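Local coordinates for protein dehalogenase-like hydrolase (Ralstonia solanacearum, PDB 3UMB) that probably hydrolyses small (S)-2-haloalkanoic acids to the corresponding (R)-2-hydroxyalkanoic acids, releasing halide, as a member of the HAD-like hydrolase superfamily, at residues Q27-K32 / A89-E94; E34-L39 / D70-A75; P106-L111 / S139-H144; Q174-S179 / R220-F225. All coordinates share one frame; numbering follows the deposited sequence.

Contact 1 of 4, residues Q27-K32 / A89-E94; sequences QLFPGK and ATLMRE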
loop_
_atom_site.group_PDB
_atom_site.type_symbol
_atom_site.label_atom_id
_atom_site.label_comp_id
_atom_site.label_asym_id
_atom_site.label_seq_id
_atom_site.Cartn_x
_atom_site.Cartn_y
_atom_site.Cartn_z
ATOM N N GLN A 27 -25.618 8.871 1.517
ATOM C CA GLN A 27 -26.918 9.017 2.148
ATOM C C GLN A 27 -26.816 9.047 3.652
ATOM O O GLN A 27 -27.674 9.652 4.310
ATOM C CB GLN A 27 -27.868 7.876 1.726
ATOM C CG GLN A 27 -29.346 8.031 2.209
ATOM C CD GLN A 27 -29.559 7.781 3.725
ATOM O OE1 GLN A 27 -28.832 6.996 4.352
ATOM N NE2 GLN A 27 -30.568 8.450 4.306
ATOM N N LEU A 28 -25.838 8.348 4.221
ATOM C CA LEU A 28 -25.698 8.345 5.675
ATOM C C LEU A 28 -24.869 9.556 6.132
ATOM O O LEU A 28 -24.975 9.973 7.286
ATOM C CB LEU A 28 -25.042 7.050 6.161
ATOM C CG LEU A 28 -25.766 5.708 5.923
ATOM C CD1 LEU A 28 -24.786 4.673 5.349
ATOM C CD2 LEU A 28 -26.492 5.151 7.189
ATOM N N PHE A 29 -24.065 10.085 5.203
ATOM C CA PHE A 29 -23.033 11.086 5.461
ATOM C C PHE A 29 -23.061 12.080 4.325
ATOM O O PHE A 29 -22.252 11.987 3.386
ATOM C CB PHE A 29 -21.652 10.427 5.533
ATOM C CG PHE A 29 -21.537 9.415 6.624
ATOM C CD1 PHE A 29 -21.930 9.730 7.916
ATOM C CD2 PHE A 29 -21.029 8.153 6.366
ATOM C CE1 PHE A 29 -21.838 8.780 8.943
ATOM C CE2 PHE A 29 -20.901 7.206 7.390
ATOM C CZ PHE A 29 -21.304 7.510 8.680
ATOM N N PRO A 30 -24.008 13.031 4.393
ATOM C CA PRO A 30 -24.246 13.922 3.277
ATOM C C PRO A 30 -23.056 14.861 3.049
ATOM O O PRO A 30 -22.496 15.422 4.008
ATOM C CB PRO A 30 -25.496 14.695 3.706
ATOM C CG PRO A 30 -26.039 13.988 4.887
ATOM C CD PRO A 30 -24.883 13.330 5.532
ATOM N N GLY A 31 -22.685 14.994 1.779
ATOM C CA GLY A 31 -21.483 15.704 1.369
ATOM C C GLY A 31 -20.145 14.960 1.530
ATOM O O GLY A 31 -19.130 15.475 1.101
ATOM N N LYS A 32 -20.139 13.758 2.117
ATOM C CA LYS A 32 -18.874 13.051 2.460
ATOM C C LYS A 32 -18.740 11.612 1.915
ATOM O O LYS A 32 -17.892 10.832 2.384
ATOM C CB LYS A 32 -18.690 13.050 3.989
ATOM C CG LYS A 32 -18.647 14.451 4.619
ATOM C CD LYS A 32 -17.398 15.245 4.198
ATOM C CE LYS A 32 -17.572 16.743 4.436
ATOM N NZ LYS A 32 -18.110 17.019 5.815
ATOM N N ALA A 89 -23.073 -1.335 10.401
ATOM C CA ALA A 89 -23.824 -2.500 9.908
ATOM C C ALA A 89 -24.379 -2.222 8.507
ATOM O O ALA A 89 -24.187 -3.000 7.597
ATOM C CB ALA A 89 -24.931 -2.921 10.906
ATOM N N THR A 90 -24.992 -1.076 8.297
ATOM C CA THR A 90 -25.586 -0.756 6.992
ATOM C C THR A 90 -24.606 -0.751 5.857
ATOM O O THR A 90 -24.949 -1.108 4.724
ATOM C CB THR A 90 -26.255 0.631 6.992
ATOM O OG1 THR A 90 -27.317 0.633 7.938
ATOM C CG2 THR A 90 -26.824 0.966 5.615
ATOM N N LEU A 91 -23.386 -0.295 6.121
ATOM C CA LEU A 91 -22.436 -0.119 5.011
ATOM C C LEU A 91 -21.785 -1.429 4.703
ATOM O O LEU A 91 -21.476 -1.711 3.570
ATOM C CB LEU A 91 -21.385 0.954 5.311
ATOM C CG LEU A 91 -21.843 2.384 4.981
ATOM C CD1 LEU A 91 -20.745 3.374 5.380
ATOM C CD2 LEU A 91 -22.195 2.501 3.485
HETATM N N MSE A 92 -21.569 -2.208 5.751
HETATM C CA MSE A 92 -21.043 -3.560 5.635
HETATM C C MSE A 92 -22.066 -4.481 4.885
HETATM O O MSE A 92 -21.685 -5.097 3.872
HETATM C CB MSE A 92 -20.574 -4.082 7.028
HETATM C CG MSE A 92 -19.193 -3.429 7.593
HETATM SE SE MSE A 92 -17.817 -3.164 6.196
HETATM C CE MSE A 92 -17.276 -5.085 6.035
ATOM N N ARG A 93 -23.345 -4.498 5.297
ATOM C CA ARG A 93 -24.416 -5.140 4.503
ATOM C C ARG A 93 -24.305 -4.783 3.050
ATOM O O ARG A 93 -24.279 -5.641 2.171
ATOM C CB ARG A 93 -25.818 -4.714 4.961
ATOM C CG ARG A 93 -26.239 -5.312 6.301
ATOM C CD ARG A 93 -27.737 -5.187 6.580
ATOM N NE ARG A 93 -28.084 -4.073 7.477
ATOM C CZ ARG A 93 -28.003 -4.085 8.816
ATOM N NH1 ARG A 93 -27.546 -5.151 9.483
ATOM N NH2 ARG A 93 -28.370 -3.000 9.500
ATOM N N GLU A 94 -24.226 -3.494 2.788
ATOM C CA GLU A 94 -24.079 -3.055 1.441
ATOM C C GLU A 94 -22.895 -3.740 0.813
ATOM O O GLU A 94 -22.947 -4.099 -0.358
ATOM C CB GLU A 94 -23.894 -1.545 1.385
ATOM C CG GLU A 94 -24.249 -1.004 0.055
ATOM C CD GLU A 94 -25.732 -0.932 -0.165
ATOM O OE1 GLU A 94 -26.485 -0.763 0.833
ATOM O OE2 GLU A 94 -26.130 -1.042 -1.343
#

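Contact 2 of 4, residues E34-L39 / D70-A75; sequences EALSVL and DALRYA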
loop_
_atom_site.group_PDB
_atom_site.type_symbol
_atom_site.label_atom_id
_atom_site.label_comp_id
_atom_site.label_asym_id
_atom_site.label_seq_id
_atom_site.Cartn_x
_atom_site.Cartn_y
_atom_site.Cartn_z
ATOM N N GLU A 34 -18.092 10.517 -1.446
ATOM C CA GLU A 34 -17.000 10.230 -2.346
ATOM C C GLU A 34 -15.670 10.243 -1.562
ATOM O O GLU A 34 -14.750 9.489 -1.903
ATOM C CB GLU A 34 -16.984 11.215 -3.503
ATOM C CG GLU A 34 -16.203 10.786 -4.759
ATOM C CD GLU A 34 -16.147 11.920 -5.814
ATOM O OE1 GLU A 34 -17.096 12.747 -5.869
ATOM O OE2 GLU A 34 -15.164 11.999 -6.589
ATOM N N ALA A 35 -15.589 11.085 -0.515
ATOM C CA ALA A 35 -14.391 11.168 0.329
ATOM C C ALA A 35 -14.220 9.909 1.180
ATOM O O ALA A 35 -13.113 9.351 1.231
ATOM C CB ALA A 35 -14.431 12.400 1.217
ATOM N N LEU A 36 -15.298 9.471 1.846
ATOM C CA LEU A 36 -15.251 8.266 2.656
ATOM C C LEU A 36 -14.841 7.060 1.810
ATOM O O LEU A 36 -14.034 6.231 2.258
ATOM C CB LEU A 36 -16.602 7.966 3.315
ATOM C CG LEU A 36 -16.738 6.699 4.154
ATOM C CD1 LEU A 36 -15.635 6.581 5.190
ATOM C CD2 LEU A 36 -18.096 6.592 4.877
ATOM N N SER A 37 -15.424 6.974 0.606
ATOM C CA SER A 37 -15.371 5.756 -0.166
ATOM C C SER A 37 -13.954 5.653 -0.699
ATOM O O SER A 37 -13.314 4.621 -0.546
ATOM C CB SER A 37 -16.470 5.701 -1.251
ATOM O OG SER A 37 -16.081 6.388 -2.414
ATOM N N VAL A 38 -13.434 6.755 -1.226
ATOM C CA VAL A 38 -12.013 6.834 -1.542
ATOM C C VAL A 38 -11.072 6.474 -0.369
ATOM O O VAL A 38 -10.205 5.601 -0.540
ATOM C CB VAL A 38 -11.605 8.206 -2.070
ATOM C CG1 VAL A 38 -10.124 8.185 -2.407
ATOM C CG2 VAL A 38 -12.426 8.577 -3.332
ATOM N N LEU A 39 -11.213 7.144 0.796
ATOM C CA LEU A 39 -10.313 6.897 1.931
ATOM C C LEU A 39 -10.415 5.457 2.401
ATOM O O LEU A 39 -9.421 4.849 2.740
ATOM C CB LEU A 39 -10.562 7.862 3.099
ATOM C CG LEU A 39 -9.663 7.752 4.318
ATOM C CD1 LEU A 39 -8.196 7.806 3.907
ATOM C CD2 LEU A 39 -10.052 8.821 5.387
ATOM N N ASP A 70 -12.098 -2.482 9.894
ATOM C CA ASP A 70 -10.979 -1.648 10.346
ATOM C C ASP A 70 -10.790 -0.416 9.457
ATOM O O ASP A 70 -10.683 0.701 9.947
ATOM C CB ASP A 70 -9.681 -2.437 10.356
ATOM C CG ASP A 70 -9.699 -3.575 11.316
ATOM O OD1 ASP A 70 -10.568 -3.527 12.194
ATOM O OD2 ASP A 70 -8.883 -4.527 11.168
ATOM N N ALA A 71 -10.697 -0.620 8.158
ATOM C CA ALA A 71 -10.455 0.499 7.249
ATOM C C ALA A 71 -11.623 1.487 7.302
ATOM O O ALA A 71 -11.414 2.700 7.240
ATOM C CB ALA A 71 -10.220 0.032 5.794
ATOM N N LEU A 72 -12.848 0.971 7.363
ATOM C CA LEU A 72 -14.031 1.829 7.367
ATOM C C LEU A 72 -14.065 2.693 8.631
ATOM O O LEU A 72 -14.404 3.875 8.581
ATOM C CB LEU A 72 -15.305 0.980 7.328
ATOM C CG LEU A 72 -16.631 1.730 7.579
ATOM C CD1 LEU A 72 -16.866 2.662 6.387
ATOM C CD2 LEU A 72 -17.771 0.771 7.788
ATOM N N ARG A 73 -13.788 2.045 9.760
ATOM C CA ARG A 73 -13.614 2.707 11.041
ATOM C C ARG A 73 -12.525 3.762 11.072
ATOM O O ARG A 73 -12.751 4.892 11.573
ATOM C CB ARG A 73 -13.321 1.700 12.129
ATOM C CG ARG A 73 -14.529 0.854 12.484
ATOM C CD ARG A 73 -14.243 -0.201 13.543
ATOM N NE ARG A 73 -15.479 -0.969 13.831
ATOM C CZ ARG A 73 -15.537 -2.170 14.415
ATOM N NH1 ARG A 73 -14.434 -2.809 14.793
ATOM N NH2 ARG A 73 -16.710 -2.749 14.606
ATOM N N TYR A 74 -11.326 3.420 10.588
ATOM C CA TYR A 74 -10.288 4.451 10.508
ATOM C C TYR A 74 -10.815 5.619 9.639
ATOM O O TYR A 74 -10.682 6.797 10.012
ATOM C CB TYR A 74 -8.975 3.942 9.928
ATOM C CG TYR A 74 -8.019 5.071 9.684
ATOM C CD1 TYR A 74 -7.099 5.425 10.651
ATOM C CD2 TYR A 74 -8.030 5.767 8.493
ATOM C CE1 TYR A 74 -6.223 6.472 10.473
ATOM C CE2 TYR A 74 -7.153 6.826 8.271
ATOM C CZ TYR A 74 -6.244 7.179 9.299
ATOM O OH TYR A 74 -5.358 8.228 9.159
ATOM N N ALA A 75 -11.388 5.301 8.477
ATOM C CA ALA A 75 -11.766 6.379 7.524
ATOM C C ALA A 75 -12.819 7.329 8.168
ATOM O O ALA A 75 -12.791 8.539 7.987
ATOM C CB ALA A 75 -12.286 5.795 6.244
#

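Contact 3 of 4, residues P106-L111 / S139-H144; sequences PVLRQL and SGLFDH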
loop_
_atom_site.group_PDB
_atom_site.type_symbol
_atom_site.label_atom_id
_atom_site.label_comp_id
_atom_site.label_asym_id
_atom_site.label_seq_id
_atom_site.Cartn_x
_atom_site.Cartn_y
_atom_site.Cartn_z
ATOM N N PRO A 106 -23.164 -12.399 -19.776
ATOM C CA PRO A 106 -23.146 -12.993 -21.136
ATOM C C PRO A 106 -21.757 -13.346 -21.638
ATOM O O PRO A 106 -21.566 -14.419 -22.258
ATOM C CB PRO A 106 -23.728 -11.890 -22.040
ATOM C CG PRO A 106 -23.950 -10.686 -21.165
ATOM C CD PRO A 106 -23.854 -11.093 -19.740
ATOM N N VAL A 107 -20.818 -12.405 -21.402
ATOM C CA VAL A 107 -19.387 -12.537 -21.760
ATOM C C VAL A 107 -18.817 -13.782 -21.092
ATOM O O VAL A 107 -18.055 -14.509 -21.708
ATOM C CB VAL A 107 -18.485 -11.305 -21.313
ATOM C CG1 VAL A 107 -17.115 -11.422 -21.945
ATOM C CG2 VAL A 107 -19.110 -9.937 -21.653
ATOM N N LEU A 108 -19.189 -14.024 -19.838
ATOM C CA LEU A 108 -18.763 -15.245 -19.165
ATOM C C LEU A 108 -19.270 -16.451 -19.976
ATOM O O LEU A 108 -18.553 -17.441 -20.164
ATOM C CB LEU A 108 -19.232 -15.266 -17.693
ATOM C CG LEU A 108 -18.537 -14.246 -16.752
ATOM C CD1 LEU A 108 -19.183 -14.095 -15.354
ATOM C CD2 LEU A 108 -17.073 -14.604 -16.584
ATOM N N ARG A 109 -20.473 -16.335 -20.527
ATOM C CA ARG A 109 -21.040 -17.424 -21.320
ATOM C C ARG A 109 -20.327 -17.636 -22.649
ATOM O O ARG A 109 -19.983 -18.769 -22.954
ATOM C CB ARG A 109 -22.543 -17.255 -21.477
ATOM C CG ARG A 109 -23.248 -17.607 -20.177
ATOM C CD ARG A 109 -24.600 -16.912 -19.983
ATOM N NE ARG A 109 -25.224 -17.378 -18.737
ATOM C CZ ARG A 109 -26.346 -16.891 -18.202
ATOM N NH1 ARG A 109 -27.005 -15.894 -18.801
ATOM N NH2 ARG A 109 -26.808 -17.408 -17.053
ATOM N N GLN A 110 -20.040 -16.578 -23.414
ATOM C CA GLN A 110 -19.247 -16.743 -24.661
ATOM C C GLN A 110 -17.841 -17.382 -24.443
ATOM O O GLN A 110 -17.195 -17.821 -25.389
ATOM C CB GLN A 110 -19.117 -15.404 -25.404
ATOM C CG GLN A 110 -20.332 -15.041 -26.299
ATOM C CD GLN A 110 -20.617 -13.525 -26.354
ATOM O OE1 GLN A 110 -20.270 -12.856 -27.330
ATOM N NE2 GLN A 110 -21.249 -12.985 -25.299
ATOM N N LEU A 111 -17.386 -17.407 -23.184
ATOM C CA LEU A 111 -16.123 -18.056 -22.763
ATOM C C LEU A 111 -16.366 -19.494 -22.281
ATOM O O LEU A 111 -15.640 -20.399 -22.675
ATOM C CB LEU A 111 -15.438 -17.263 -21.633
ATOM C CG LEU A 111 -15.104 -15.783 -21.857
ATOM C CD1 LEU A 111 -14.807 -15.109 -20.511
ATOM C CD2 LEU A 111 -13.949 -15.645 -22.833
ATOM N N SER A 139 -23.740 -17.952 -9.976
ATOM C CA SER A 139 -23.637 -19.322 -9.440
ATOM C C SER A 139 -23.639 -20.331 -10.630
ATOM O O SER A 139 -24.407 -20.171 -11.584
ATOM C CB SER A 139 -24.772 -19.588 -8.429
ATOM O OG SER A 139 -24.975 -18.494 -7.513
ATOM N N GLY A 140 -22.723 -21.305 -10.600
ATOM C CA GLY A 140 -22.580 -22.292 -11.685
ATOM C C GLY A 140 -21.514 -22.024 -12.751
ATOM O O GLY A 140 -20.992 -22.966 -13.388
ATOM N N LEU A 141 -21.173 -20.745 -12.950
ATOM C CA LEU A 141 -20.242 -20.336 -14.020
ATOM C C LEU A 141 -18.800 -20.600 -13.634
ATOM O O LEU A 141 -17.970 -20.885 -14.493
ATOM C CB LEU A 141 -20.449 -18.858 -14.415
ATOM C CG LEU A 141 -21.790 -18.536 -15.124
ATOM C CD1 LEU A 141 -22.922 -18.307 -14.111
ATOM C CD2 LEU A 141 -21.673 -17.335 -16.051
ATOM N N PHE A 142 -18.513 -20.520 -12.339
ATOM C CA PHE A 142 -17.162 -20.797 -11.829
ATOM C C PHE A 142 -16.975 -22.220 -11.273
ATOM O O PHE A 142 -17.615 -22.654 -10.304
ATOM C CB PHE A 142 -16.756 -19.775 -10.761
ATOM C CG PHE A 142 -16.854 -18.363 -11.224
ATOM C CD1 PHE A 142 -16.127 -17.932 -12.304
ATOM C CD2 PHE A 142 -17.676 -17.475 -10.588
ATOM C CE1 PHE A 142 -16.223 -16.631 -12.760
ATOM C CE2 PHE A 142 -17.782 -16.168 -11.030
ATOM C CZ PHE A 142 -17.056 -15.746 -12.115
ATOM N N ASP A 143 -16.040 -22.916 -11.897
ATOM C CA ASP A 143 -15.459 -24.124 -11.331
ATOM C C ASP A 143 -14.835 -23.877 -9.936
ATOM O O ASP A 143 -15.167 -24.582 -8.977
ATOM C CB ASP A 143 -14.423 -24.682 -12.296
ATOM C CG ASP A 143 -15.041 -25.153 -13.598
ATOM O OD1 ASP A 143 -16.163 -24.697 -13.934
ATOM O OD2 ASP A 143 -14.404 -25.982 -14.294
ATOM N N HIS A 144 -13.964 -22.866 -9.810
ATOM C CA HIS A 144 -13.290 -22.592 -8.523
ATOM C C HIS A 144 -13.505 -21.153 -8.075
ATOM O O HIS A 144 -13.409 -20.238 -8.858
ATOM C CB HIS A 144 -11.794 -22.891 -8.624
ATOM C CG HIS A 144 -11.463 -24.249 -9.188
ATOM N ND1 HIS A 144 -11.438 -25.395 -8.412
ATOM C CD2 HIS A 144 -11.109 -24.636 -10.442
ATOM C CE1 HIS A 144 -11.082 -26.423 -9.165
ATOM N NE2 HIS A 144 -10.877 -25.992 -10.399
#

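Contact 4 of 4, residues Q174-S179 / R220-F225; sequences QILFVS and RDLLQF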
loop_
_atom_site.group_PDB
_atom_site.type_symbol
_atom_site.label_atom_id
_atom_site.label_comp_id
_atom_site.label_asym_id
_atom_site.label_seq_id
_atom_site.Cartn_x
_atom_site.Cartn_y
_atom_site.Cartn_z
ATOM N N GLN A 174 -0.699 -20.722 -18.732
ATOM C CA GLN A 174 -1.890 -21.156 -19.451
ATOM C C GLN A 174 -3.201 -20.672 -18.825
ATOM O O GLN A 174 -4.272 -21.106 -19.236
ATOM C CB GLN A 174 -1.902 -22.701 -19.534
ATOM C CG GLN A 174 -0.714 -23.284 -20.334
ATOM C CD GLN A 174 -0.587 -24.812 -20.201
ATOM O OE1 GLN A 174 -1.573 -25.523 -19.936
ATOM N NE2 GLN A 174 0.643 -25.319 -20.391
ATOM N N ILE A 175 -3.123 -19.822 -17.806
ATOM C CA ILE A 175 -4.318 -19.210 -17.221
ATOM C C ILE A 175 -4.316 -17.758 -17.659
ATOM O O ILE A 175 -3.274 -17.109 -17.663
ATOM C CB ILE A 175 -4.343 -19.353 -15.677
ATOM C CG1 ILE A 175 -4.327 -20.844 -15.297
ATOM C CG2 ILE A 175 -5.572 -18.675 -15.063
ATOM C CD1 ILE A 175 -4.453 -21.136 -13.797
ATOM N N LEU A 176 -5.470 -17.272 -18.113
ATOM C CA LEU A 176 -5.645 -15.838 -18.328
ATOM C C LEU A 176 -6.147 -15.219 -17.024
ATOM O O LEU A 176 -7.212 -15.582 -16.489
ATOM C CB LEU A 176 -6.605 -15.511 -19.473
ATOM C CG LEU A 176 -6.801 -13.999 -19.699
ATOM C CD1 LEU A 176 -5.498 -13.281 -20.114
ATOM C CD2 LEU A 176 -7.907 -13.762 -20.724
ATOM N N PHE A 177 -5.361 -14.270 -16.532
ATOM C CA PHE A 177 -5.656 -13.602 -15.283
ATOM C C PHE A 177 -6.243 -12.234 -15.590
ATOM O O PHE A 177 -5.610 -11.403 -16.242
ATOM C CB PHE A 177 -4.385 -13.464 -14.455
ATOM C CG PHE A 177 -4.635 -12.854 -13.123
ATOM C CD1 PHE A 177 -4.993 -13.644 -12.045
ATOM C CD2 PHE A 177 -4.608 -11.462 -12.966
ATOM C CE1 PHE A 177 -5.289 -13.048 -10.804
ATOM C CE2 PHE A 177 -4.899 -10.866 -11.758
ATOM C CZ PHE A 177 -5.222 -11.647 -10.652
ATOM N N VAL A 178 -7.441 -11.997 -15.081
ATOM C CA VAL A 178 -8.185 -10.770 -15.326
ATOM C C VAL A 178 -8.418 -9.991 -14.042
ATOM O O VAL A 178 -8.940 -10.527 -13.066
ATOM C CB VAL A 178 -9.560 -11.092 -15.945
ATOM C CG1 VAL A 178 -10.358 -9.791 -16.206
ATOM C CG2 VAL A 178 -9.365 -11.909 -17.234
ATOM N N SER A 179 -7.986 -8.731 -14.046
ATOM C CA SER A 179 -8.214 -7.791 -12.906
ATOM C C SER A 179 -8.537 -6.380 -13.360
ATOM O O SER A 179 -8.104 -5.964 -14.408
ATOM C CB SER A 179 -6.969 -7.679 -12.032
ATOM O OG SER A 179 -7.347 -7.011 -10.820
ATOM N N ARG A 220 -16.208 -6.830 -22.083
ATOM C CA ARG A 220 -16.473 -7.152 -23.458
ATOM C C ARG A 220 -15.221 -6.907 -24.258
ATOM O O ARG A 220 -14.965 -7.621 -25.215
ATOM C CB ARG A 220 -17.660 -6.328 -23.948
ATOM C CG ARG A 220 -18.942 -6.625 -23.148
ATOM C CD ARG A 220 -20.159 -5.731 -23.510
ATOM N NE ARG A 220 -20.012 -4.361 -23.007
ATOM C CZ ARG A 220 -20.980 -3.446 -22.979
ATOM N NH1 ARG A 220 -22.216 -3.748 -23.392
ATOM N NH2 ARG A 220 -20.714 -2.219 -22.529
ATOM N N ASP A 221 -14.386 -5.949 -23.865
ATOM C CA ASP A 221 -13.061 -5.905 -24.483
ATOM C C ASP A 221 -12.267 -7.171 -24.187
ATOM O O ASP A 221 -11.464 -7.592 -25.029
ATOM C CB ASP A 221 -12.260 -4.666 -24.081
ATOM C CG ASP A 221 -12.804 -3.389 -24.701
ATOM O OD1 ASP A 221 -13.284 -3.415 -25.867
ATOM O OD2 ASP A 221 -12.754 -2.354 -24.005
ATOM N N LEU A 222 -12.479 -7.771 -23.011
ATOM C CA LEU A 222 -11.747 -8.994 -22.623
ATOM C C LEU A 222 -12.117 -10.164 -23.536
ATOM O O LEU A 222 -11.242 -10.889 -24.023
ATOM C CB LEU A 222 -12.007 -9.383 -21.157
ATOM C CG LEU A 222 -11.682 -10.868 -20.875
ATOM C CD1 LEU A 222 -10.206 -11.157 -20.897
ATOM C CD2 LEU A 222 -12.272 -11.330 -19.595
ATOM N N LEU A 223 -13.428 -10.338 -23.734
ATOM C CA LEU A 223 -13.984 -11.263 -24.744
ATOM C C LEU A 223 -13.336 -11.044 -26.108
ATOM O O LEU A 223 -12.866 -12.009 -26.723
ATOM C CB LEU A 223 -15.500 -11.084 -24.849
ATOM C CG LEU A 223 -16.327 -12.220 -25.471
ATOM C CD1 LEU A 223 -15.954 -13.622 -24.961
ATOM C CD2 LEU A 223 -17.833 -11.942 -25.250
ATOM N N GLN A 224 -13.294 -9.786 -26.567
ATOM C CA GLN A 224 -12.667 -9.454 -27.856
ATOM C C GLN A 224 -11.339 -10.207 -27.907
ATOM O O GLN A 224 -11.076 -10.975 -28.824
ATOM C CB GLN A 224 -12.378 -7.941 -27.998
ATOM C CG GLN A 224 -13.300 -7.062 -28.878
ATOM C CD GLN A 224 -12.698 -5.618 -29.163
ATOM O OE1 GLN A 224 -12.731 -4.707 -28.306
ATOM N NE2 GLN A 224 -12.165 -5.432 -30.380
ATOM N N PHE A 225 -10.534 -9.994 -26.863
ATOM C CA PHE A 225 -9.111 -10.364 -26.831
ATOM C C PHE A 225 -8.865 -11.864 -26.842
ATOM O O PHE A 225 -7.937 -12.340 -27.511
ATOM C CB PHE A 225 -8.454 -9.707 -25.596
ATOM C CG PHE A 225 -7.202 -10.385 -25.111
ATOM C CD1 PHE A 225 -5.953 -9.964 -25.543
ATOM C CD2 PHE A 225 -7.273 -11.413 -24.187
ATOM C CE1 PHE A 225 -4.802 -10.574 -25.086
ATOM C CE2 PHE A 225 -6.108 -12.027 -23.715
ATOM C CZ PHE A 225 -4.884 -11.607 -24.169
#

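Contact 1 of 4, residues Q27-K32 / A89-E94
L28 and L91 meet tip to tip in the helical cap domain of this haloacid dehalogenase, where the end of helix 19-28 and the turn after it face helix 85-96. The contact is apolar throughout. CD1 of L28 lies 3.7 Å from CG of L91 and more loosely touches CG2 of T90, at 4.2 Å. Both leucines hold CG anti to their own carbonyl carbon (chi1 -63° for L28, -85° for L91), which sends both side chains toward the opposite segment. F29 adds a looser touch, its ring meeting L91 obliquely while L36, L81 and P82 pack round it. Beside the contact, T90 OG1 is hydrogen-bonded to the carbonyl O of H86 one turn back, and E94 makes a salt bridge to R24 of helix 19-28. Past F29 the chain reverses in a type II beta turn with G31 at positive phi, closed by K32 N to F29 O at 3.0 Å. Within the first segment, CB of L28 sits 4.1 Å above the centre of the F29 ring.

Contact 2 of 4, residues E34-L39 / D70-A75
L36 is the first residue of 34-39 to reach helix 64-78. Its CG stands anti to the backbone N (chi1 177°), and this swings the branched end nearer to the other helix than the start of the side chain would suggest. From there CD1 comes down on CB of A75 at 3.6 Å. The same methyl approaches CD1 of L72 more loosely, at 4.3 Å, so one branch of L36 touches residues three positions apart on the facing helix.

Three residues on, L39 points at the partner and brings more of its length to bear. CG lies 3.8 Å from CB of A75, while CD2 passes over the backbone at 3.7 Å from CA of A75. A75 CB is thus touched by both leucines, and the backbones come close here: the CA atoms of L39 and A75 are 5.8 Å apart. No hydrogen bond joins the segments, and hydrophobic packing carries the whole interface.

The two helices, both in the helical cap domain of this dehalogenase, run roughly antiparallel, their directions 135° apart and their axes 9.4 Å apart at the closest. L39 stands one turn before D42, which with D46 binds a magnesium ion on helix 33-54. Around the pair, F29, just past the end of helix 19-28, and L79 and L81 after helix 64-78 cover L36, while P205 of the second subunit packs on Y74.

Contact 3 of 4, residues P106-L111 / S139-H144
L108 and L141 cross at about a right angle, the first from helix 104-112 and the second from the loop that leads into strand 144-147. The closest approach is CD2 of L141 to CB of L108, 3.6 Å. It is therefore the base of the L108 side chain that takes the methyl, with CD1 of L108 following at 4.1 Å.

Both leucines set CG anti to the carbonyl carbon, but they part at the second torsion. In L108 chi2 is 169°, which stretches one branch outward and carries CD1 to CZ of F142 at 4.2 Å. In L141 chi2 is 84°, which makes CD2 the outstretched branch, and it lands on the helix. The F142 ring comes nearer to the helix than its CB direction suggests, and it receives the L108 methyl obliquely.

R109 lies at the margin. Its aliphatic CG is 4.4 Å from CD2 of L141, and the long extended chain lets the guanidinium pass the same methyl obliquely.

Beneath the contact, L108 and F142 both rest on F9 of strand 6-9 and L118 of strand 118-122. A helix and a strand-entry loop sharing the hydrophobic cover on one side of a parallel sheet are in keeping with the Rossmann-like alpha/beta core of HAD hydrolases.

Contact 4 of 4, residues Q174-S179 / R220-F225
A chi1 of 180° in L176 and 160° in L222 swings each CG away from its backbone nitrogen, and the two slide past each other in opposite directions between strand 175-179 and helix 219-227. Their methyls pack tightly, CD2 of L176 being 3.5 Å from CD1 of L222. V178, two residues along on the same face of the strand, meets L222 tip to tip, with CG2 3.8 Å from CD2 of L222. One turn further down the helix, F225 reaches L176 most closely through CE2, which lies 3.9 Å from each of the leucine methyls, CD1 and CD2. The ring of F225 also meets that of F196 on the adjoining strand 194-198, and F9 of strand 6-9 touches both V178 and L222. All of this is apolar. The helix runs nearly antiparallel to the strand, at 162°, with axes 11.1 Å apart. A helix packed antiparallel to the strands of a parallel sheet belongs to the Rossmann-like core of the HAD superfamily.

How the contacts relate
The four contacts form two neighbouring pairs. Contacts 1 and 2 lie in the helical cap and touch: F29 and L91 pack on L36, and L91 also on L72. Contacts 3 and 4 lie in the alpha/beta core, where V107, Q110 and L111 of helix 104-112 pack on L223 of helix 219-227. The pairs stand apart: contacts 1 and 3 are about 16 Å apart at nearest atoms. Contacts 2 and 4 are buried; 1 and 3 are partly so, with a helix meeting a loop in 3 and a helix end plus its following turn in 1. None has a hydrogen bond across it; polar groups such as E94 and R109 stay at the margins of 1 and 3.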